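Local structure of D-2-hydroxyacid dehydrogensase protein (Ketogulonicigenium vulgare, 4LSW) at residues L107-M112 against A165-Q170; G149-G154 against V192-D197. The protein probably catalyses the NAD(P)-dependent interconversion of D-2-hydroxyacids and 2-oxoacids. All coordinates share one frame; numbering follows the deposited sequence.

Interaction 1 of 2, residues L107-M112 against A165-Q170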
loop_
_atom_site.group_PDB
_atom_site.type_symbol
_atom_site.label_atom_id
_atom_site.label_comp_id
_atom_site.label_asym_id
_atom_site.label_seq_id
_atom_site.Cartn_x
_atom_site.Cartn_y
_atom_site.Cartn_z
ATOM N N LEU A 107 -6.683 -8.561 2.921
ATOM C CA LEU A 107 -7.086 -8.555 1.518
ATOM C C LEU A 107 -6.167 -9.443 0.684
ATOM O O LEU A 107 -6.630 -10.171 -0.176
ATOM C CB LEU A 107 -7.173 -7.147 0.928
ATOM C CG LEU A 107 -7.885 -7.156 -0.434
ATOM C CD1 LEU A 107 -9.393 -7.370 -0.306
ATOM C CD2 LEU A 107 -7.593 -5.912 -1.290
ATOM N N GLY A 108 -4.867 -9.410 0.971
ATOM C CA GLY A 108 -3.933 -10.263 0.248
ATOM C C GLY A 108 -4.309 -11.738 0.327
ATOM O O GLY A 108 -4.374 -12.440 -0.681
ATOM N N VAL A 109 -4.579 -12.204 1.541
ATOM C CA VAL A 109 -4.955 -13.595 1.734
ATOM C C VAL A 109 -6.310 -13.905 1.088
ATOM O O VAL A 109 -6.489 -14.947 0.459
ATOM C CB VAL A 109 -4.939 -13.937 3.229
ATOM C CG1 VAL A 109 -5.468 -15.330 3.472
ATOM C CG2 VAL A 109 -3.525 -13.805 3.748
ATOM N N ALA A 110 -7.253 -12.975 1.222
ATOM C CA ALA A 110 -8.564 -13.123 0.599
ATOM C C ALA A 110 -8.455 -13.250 -0.912
ATOM O O ALA A 110 -9.180 -14.022 -1.530
ATOM C CB ALA A 110 -9.441 -11.960 0.953
ATOM N N MET A 111 -7.548 -12.475 -1.493
ATOM C CA MET A 111 -7.311 -12.502 -2.928
ATOM C C MET A 111 -6.754 -13.839 -3.406
ATOM O O MET A 111 -7.179 -14.363 -4.432
ATOM C CB MET A 111 -6.371 -11.359 -3.326
ATOM C CG MET A 111 -7.058 -9.989 -3.273
ATOM S SD MET A 111 -5.926 -8.582 -3.321
ATOM C CE MET A 111 -5.159 -8.766 -4.941
ATOM N N MET A 112 -5.789 -14.386 -2.674
ATOM C CA MET A 112 -5.268 -15.712 -2.985
ATOM C C MET A 112 -6.394 -16.743 -2.997
ATOM O O MET A 112 -6.524 -17.524 -3.940
ATOM C CB MET A 112 -4.204 -16.142 -1.964
ATOM C CG MET A 112 -3.845 -17.624 -2.069
ATOM S SD MET A 112 -2.772 -18.241 -0.760
ATOM C CE MET A 112 -3.852 -17.995 0.634
ATOM N N ALA A 165 -0.481 -19.379 8.145
ATOM C CA ALA A 165 -0.220 -20.487 9.067
ATOM C C ALA A 165 -1.507 -21.165 9.535
ATOM O O ALA A 165 -1.511 -22.367 9.797
ATOM C CB ALA A 165 0.614 -20.008 10.265
ATOM N N GLY A 166 -2.592 -20.397 9.633
ATOM C CA GLY A 166 -3.882 -20.950 10.022
ATOM C C GLY A 166 -4.450 -21.890 8.965
ATOM O O GLY A 166 -5.324 -22.721 9.265
ATOM N N PHE A 167 -3.941 -21.767 7.734
ATOM C CA PHE A 167 -4.272 -22.672 6.630
ATOM C C PHE A 167 -3.252 -23.814 6.476
ATOM O O PHE A 167 -3.256 -24.533 5.463
ATOM C CB PHE A 167 -4.372 -21.883 5.307
ATOM C CG PHE A 167 -5.557 -20.959 5.244
ATOM C CD1 PHE A 167 -5.508 -19.698 5.816
ATOM C CD2 PHE A 167 -6.731 -21.360 4.627
ATOM C CE1 PHE A 167 -6.602 -18.846 5.773
ATOM C CE2 PHE A 167 -7.837 -20.517 4.581
ATOM C CZ PHE A 167 -7.774 -19.254 5.151
ATOM N N ASP A 168 -2.384 -23.964 7.484
ATOM C CA ASP A 168 -1.372 -25.018 7.523
ATOM C C ASP A 168 -0.466 -25.003 6.310
ATOM O O ASP A 168 -0.001 -26.042 5.846
ATOM C CB ASP A 168 -2.021 -26.399 7.672
ATOM C CG ASP A 168 -2.667 -26.596 9.025
ATOM O OD1 ASP A 168 -2.304 -25.869 9.972
ATOM O OD2 ASP A 168 -3.534 -27.488 9.130
ATOM N N MET A 169 -0.220 -23.812 5.790
ATOM C CA MET A 169 0.662 -23.729 4.644
ATOM C C MET A 169 2.121 -23.902 5.042
ATOM O O MET A 169 2.509 -23.670 6.210
ATOM C CB MET A 169 0.423 -22.433 3.870
ATOM C CG MET A 169 -1.037 -22.263 3.466
ATOM S SD MET A 169 -1.319 -20.937 2.301
ATOM C CE MET A 169 -0.881 -21.818 0.799
ATOM N N GLN A 170 2.912 -24.361 4.074
ATOM C CA GLN A 170 4.360 -24.454 4.220
ATOM C C GLN A 170 4.919 -23.107 3.790
ATOM O O GLN A 170 4.892 -22.761 2.606
ATOM C CB GLN A 170 4.893 -25.575 3.336
ATOM C CG GLN A 170 4.149 -26.901 3.521
ATOM C CD GLN A 170 4.428 -27.887 2.402
ATOM O OE1 GLN A 170 5.566 -28.330 2.213
ATOM N NE2 GLN A 170 3.389 -28.233 1.647
#

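Interaction 2 of 2, residues G149-G154 against V192-D197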
loop_
_atom_site.group_PDB
_atom_site.type_symbol
_atom_site.label_atom_id
_atom_site.label_comp_id
_atom_site.label_asym_id
_atom_site.label_seq_id
_atom_site.Cartn_x
_atom_site.Cartn_y
_atom_site.Cartn_z
ATOM N N GLY A 149 5.125 -18.422 -0.362
ATOM C CA GLY A 149 6.301 -17.610 -0.122
ATOM C C GLY A 149 5.882 -16.176 0.100
ATOM O O GLY A 149 4.957 -15.687 -0.546
ATOM N N VAL A 150 6.568 -15.506 1.014
ATOM C CA VAL A 150 6.310 -14.102 1.292
ATOM C C VAL A 150 7.571 -13.296 0.992
ATOM O O VAL A 150 8.615 -13.487 1.635
ATOM C CB VAL A 150 5.845 -13.901 2.741
ATOM C CG1 VAL A 150 5.526 -12.439 3.027
ATOM C CG2 VAL A 150 4.616 -14.777 3.024
ATOM N N LEU A 151 7.470 -12.409 0.001
ATOM C CA LEU A 151 8.594 -11.585 -0.443
ATOM C C LEU A 151 8.528 -10.244 0.275
ATOM O O LEU A 151 7.697 -9.383 -0.043
ATOM C CB LEU A 151 8.554 -11.407 -1.960
ATOM C CG LEU A 151 9.666 -10.555 -2.561
ATOM C CD1 LEU A 151 11.030 -11.109 -2.166
ATOM C CD2 LEU A 151 9.523 -10.539 -4.060
ATOM N N GLY A 152 9.385 -10.098 1.280
ATOM C CA GLY A 152 9.332 -8.959 2.184
ATOM C C GLY A 152 8.574 -9.343 3.438
ATOM O O GLY A 152 7.347 -9.457 3.405
ATOM N N LEU A 153 9.294 -9.562 4.532
ATOM C CA LEU A 153 8.652 -9.969 5.782
ATOM C C LEU A 153 8.763 -8.883 6.854
ATOM O O LEU A 153 9.255 -9.118 7.962
ATOM C CB LEU A 153 9.206 -11.307 6.278
ATOM C CG LEU A 153 8.221 -12.023 7.207
ATOM C CD1 LEU A 153 7.194 -12.815 6.407
ATOM C CD2 LEU A 153 8.963 -12.905 8.191
ATOM N N GLY A 154 8.311 -7.685 6.488
ATOM C CA GLY A 154 8.129 -6.599 7.431
ATOM C C GLY A 154 6.759 -6.720 8.074
ATOM O O GLY A 154 6.226 -7.820 8.189
ATOM N N VAL A 192 14.134 -15.505 -6.657
ATOM C CA VAL A 192 14.027 -16.607 -7.608
ATOM C C VAL A 192 13.896 -17.945 -6.897
ATOM O O VAL A 192 12.992 -18.732 -7.209
ATOM C CB VAL A 192 15.214 -16.642 -8.597
ATOM C CG1 VAL A 192 15.175 -17.921 -9.428
ATOM C CG2 VAL A 192 15.169 -15.430 -9.486
ATOM N N THR A 193 14.773 -18.184 -5.923
ATOM C CA THR A 193 14.732 -19.417 -5.143
ATOM C C THR A 193 13.436 -19.511 -4.352
ATOM O O THR A 193 12.822 -20.579 -4.270
ATOM C CB THR A 193 15.913 -19.496 -4.179
ATOM O OG1 THR A 193 17.136 -19.319 -4.912
ATOM C CG2 THR A 193 15.934 -20.840 -3.463
ATOM N N LEU A 194 13.012 -18.392 -3.776
ATOM C CA LEU A 194 11.759 -18.359 -3.028
ATOM C C LEU A 194 10.614 -18.826 -3.921
ATOM O O LEU A 194 9.830 -19.712 -3.559
ATOM C CB LEU A 194 11.484 -16.938 -2.523
ATOM C CG LEU A 194 10.192 -16.740 -1.721
ATOM C CD1 LEU A 194 10.284 -17.500 -0.420
ATOM C CD2 LEU A 194 9.972 -15.264 -1.471
ATOM N N ALA A 195 10.539 -18.238 -5.108
ATOM C CA ALA A 195 9.447 -18.525 -6.024
ATOM C C ALA A 195 9.449 -19.962 -6.526
ATOM O O ALA A 195 8.389 -20.575 -6.719
ATOM C CB ALA A 195 9.520 -17.563 -7.196
ATOM N N ARG A 196 10.648 -20.489 -6.771
ATOM C CA ARG A 196 10.799 -21.831 -7.315
ATOM C C ARG A 196 10.056 -22.894 -6.507
ATOM O O ARG A 196 9.466 -23.814 -7.081
ATOM C CB ARG A 196 12.287 -22.193 -7.419
ATOM C CG ARG A 196 12.538 -23.561 -8.046
ATOM C CD ARG A 196 14.013 -23.943 -8.003
ATOM N NE ARG A 196 14.580 -23.748 -6.671
ATOM C CZ ARG A 196 14.866 -24.727 -5.817
ATOM N NH1 ARG A 196 14.651 -25.994 -6.155
ATOM N NH2 ARG A 196 15.383 -24.442 -4.624
ATOM N N ASP A 197 10.082 -22.750 -5.188
ATOM C CA ASP A 197 9.577 -23.781 -4.287
ATOM C C ASP A 197 8.191 -23.502 -3.713
ATOM O O ASP A 197 7.795 -24.152 -2.749
ATOM C CB ASP A 197 10.555 -23.993 -3.125
ATOM C CG ASP A 197 11.895 -24.518 -3.579
ATOM O OD1 ASP A 197 11.934 -25.186 -4.627
ATOM O OD2 ASP A 197 12.904 -24.252 -2.889
#

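Interaction 1 of 2, residues L107-M112 against A165-Q170
Met112 and Met169 reach toward each other from the two sides of this contact, and the terminal methyl of Met112 meets the sulfur of Met169, CE to SD 4.2 Å. Both chains are long and nearly straight as far as sulfur: in Met112, CG stands anti to the backbone N (chi1 168°) and the next bond is also extended, which carries the thioether off helix 101-116 toward the 165-170 segment. Both methionines are buried. Phe200 touches both from strand 200-203, and Leu164 of helix 155-165 touches both as well, so the pair sits in an apolar layer on the parallel sheet of the Rossmann-type nucleotide-binding domain. The 165-170 segment is the connection from helix 155-165 to strand 170-174; a type I turn from Ala165 to Asp168, with Asp168 N hydrogen-bonded to Ala165 O at 2.9 Å, reverses the chain. The turn holds Phe167, and Met169 follows directly after it. The second touch is looser, and its solvent side is the partly exposed Phe167 ring. Buried Val109 approaches this ring obliquely, Val109 CG1 lying 4.4 Å from Phe167 CE1, while Arg163 also lies against Val109. No hydrogen bond joins the two segments.

Interaction 2 of 2, residues G149-G154 against V192-D197
Leu194 points from helix 191-196 at strand 147-151 and makes every side-chain contact of its segment with the strand. Its CB leads toward the sheet, and CG, placed anti to the backbone N (chi1 180°), extends the chain until the two methyls divide over the strand backbone. Leu194 CD1 lies 4.0 Å from Gly149 CA. Leu194 CD2 reaches further along the strand, coming within 3.8 Å of Val150 O and 4.1 Å of Leu151 CB. Gly149 has no side chain, so Leu194 CD1 lies directly on its backbone. The axes of 149-151 and 192-196 run nearly antiparallel, at 155° and 8.6 Å apart at closest, as a helix packed on a parallel sheet does in a Rossmann fold. Strand 147-151 leads into Gly152 and Gly154, which fit the glycine-rich GxGxxG turn of such folds; Gly154 stands at the N-cap of helix 155-165. Val150 turns its side chain away from the helix, and contributes its carbonyl instead. Ser172 and Ser174 of strand 170-174 and Val188 of strand 186-188 also touch Leu194. Beyond this buried patch, at the helix end, exposed Arg196 pairs by charge with Asp197, Arg196 NH2 to Asp197 OD2 being 3.0 Å.

How the interactions relate
Both interactions belong to the NAD-binding family region and sit on its seven-stranded parallel sheet, their centres 14 Å apart and their nearest atoms about 5 Å apart without touching. Their segments alternate along the chain: 107-112, 149-154, 165-170, then 192-197. The beta-alpha-beta crossover of strand 147-151, helix 155-165 and strand 170-174 therefore ties them together, since 149-154 feeds the helix that leads into 165-170. Strand 200-203 adds a further bridge, as its Phe200 is backbone hydrogen-bonded to Gly149 of interaction 2. Helices 101-116 and 191-196 lie on opposite faces of the sheet, with strand 147-151 between them, in the probable dinucleotide-binding domain.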